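Local atomic coordinates of ABC transporter substrate binding protein (Ribose) (Agrobacterium vitis S4, PDB entry 4WT7), a protein that probably binds a sugar or sugar alcohol as the solute receptor of an ABC transporter, and binds D-allitol. Residues Gly163-Pro166 and Cys167-Tyr171. Sequence-based numbering, arbitrary orientation.
Sequences GVTP and CAIRY. With X9X (D-allitol), chain C.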
# COMPACT_ATOMS: atom_id res chain seq x y z
N GLY A 163 10.28 -4.34 -3.04
CA GLY A 163 10.14 -4.46 -4.49
C GLY A 163 8.85 -3.84 -5.02
O GLY A 163 8.58 -3.86 -6.23
N VAL A 164 8.04 -3.29 -4.13
CA VAL A 164 6.73 -2.75 -4.50
C VAL A 164 6.83 -1.26 -4.40
O VAL A 164 7.18 -0.74 -3.34
CB VAL A 164 5.62 -3.24 -3.56
CG1 VAL A 164 4.26 -2.64 -3.94
CG2 VAL A 164 5.58 -4.77 -3.57
N THR A 165 6.56 -0.56 -5.50
CA THR A 165 6.84 0.88 -5.55
C THR A 165 6.45 1.70 -4.33
O THR A 165 7.30 2.38 -3.80
CB THR A 165 6.26 1.53 -6.81
OG1 THR A 165 6.62 0.72 -7.94
CG2 THR A 165 6.82 2.91 -7.00
N PRO A 166 5.17 1.70 -3.90
CA PRO A 166 4.84 2.59 -2.78
C PRO A 166 5.53 2.24 -1.46
O PRO A 166 5.88 3.14 -0.70
CB PRO A 166 3.32 2.44 -2.62
CG PRO A 166 2.96 1.21 -3.35
CD PRO A 166 3.97 1.08 -4.48
N CYS A 167 5.76 0.96 -1.22
CA CYS A 167 6.51 0.56 -0.02
C CYS A 167 7.99 0.96 -0.07
O CYS A 167 8.56 1.36 0.96
CB CYS A 167 6.40 -0.94 0.19
SG CYS A 167 4.72 -1.55 0.07
N ALA A 168 8.61 0.83 -1.24
CA ALA A 168 10.00 1.25 -1.40
C ALA A 168 10.09 2.73 -1.06
O ALA A 168 10.98 3.18 -0.36
CB ALA A 168 10.48 1.02 -2.82
N ILE A 169 9.16 3.51 -1.60
CA ILE A 169 9.24 4.95 -1.37
C ILE A 169 9.05 5.25 0.12
O ILE A 169 9.73 6.12 0.69
CB ILE A 169 8.20 5.72 -2.24
CG1 ILE A 169 8.48 5.46 -3.74
CG2 ILE A 169 8.18 7.23 -1.93
CD1 ILE A 169 7.30 6.02 -4.65
N ARG A 170 8.10 4.57 0.76
CA ARG A 170 7.84 4.83 2.16
C ARG A 170 9.07 4.50 2.98
O ARG A 170 9.45 5.26 3.87
CB ARG A 170 6.62 4.03 2.66
CG ARG A 170 5.27 4.54 2.13
CD ARG A 170 4.19 3.48 2.15
NE ARG A 170 3.12 3.79 1.20
CZ ARG A 170 2.13 2.96 0.87
NH1 ARG A 170 2.03 1.75 1.41
NH2 ARG A 170 1.27 3.33 -0.03
N TYR A 171 9.73 3.38 2.66
CA TYR A 171 10.92 3.00 3.40
C TYR A 171 12.04 4.01 3.17
O TYR A 171 12.66 4.50 4.14
CB TYR A 171 11.37 1.59 3.02
CG TYR A 171 12.67 1.22 3.68
CD1 TYR A 171 12.72 0.90 5.04
CD2 TYR A 171 13.85 1.25 2.97
CE1 TYR A 171 13.92 0.58 5.64
CE2 TYR A 171 15.06 0.92 3.58
CZ TYR A 171 15.08 0.57 4.91
OH TYR A 171 16.30 0.27 5.50
OAA X9X C . 2.32 -4.43 -1.19
CAG X9X C . 1.76 -4.46 0.07
CAI X9X C . 0.90 -3.32 0.50
OAC X9X C . 1.66 -2.15 0.74
CAK X9X C . -0.25 -3.12 -0.45
OAE X9X C . -0.86 -4.35 -0.54
CAL X9X C . -1.30 -2.16 0.13
OAF X9X C . -1.75 -2.59 1.37
CAJ X9X C . -0.94 -0.69 0.15
OAD X9X C . -0.16 -0.31 1.23
CAH X9X C . -0.36 -0.13 -1.13
OAB X9X C . -0.63 1.23 -1.38
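Pro166 sets CB over one face of the Arg170 guanidinium, 3.4 Å from NH2 and toward the rim. Arg170 is carried back along the first turn of helix 165-178 to reach this place: its CG is anti to the carbonyl carbon (chi1 -72°), and from CG to NE the chain runs extended past the Pro166 carbonyl, with CG 3.2 Å from Pro166 O. The same oxygen accepts the hydrogen bond from Arg170 N, so the side chain runs beside its own residue's helical bond. At the far end the guanidinium grips D-allitol with two hydrogen bonds, NH1 to OAD at 3.0 Å and NH2 to OAB at 3.1 Å, both with N-H...O angles of 161°; OAD lies in the guanidinium plane. NE is held by Asn134 and NH1 also by Ala225 O; together with the ligand bonds these should restrict rotation of the group. Nearer the helix start, Cys167 brings SG to 3.2 Å from OAC of the ligand, while Val164, the N-cap residue, sets CB 4.1 Å from that sulfur and turns CG1 toward OAA. On another side of the turn, Thr165 CG2 and Ile169 CD1 run alongside each other 3.9 Å apart, and Thr165 OG1 bonds to Gly122 N. This helix start belongs to the beta-alpha-beta unit of strands 153-158 and 184-186 and faces the cleft of a two-domain periplasmic binding protein. Its chemistry, several partners round a buried arginine with the apolar Pro166 CB over one face, is consistent with a group held in place to donate to hydroxyls on adjacent polyol carbons.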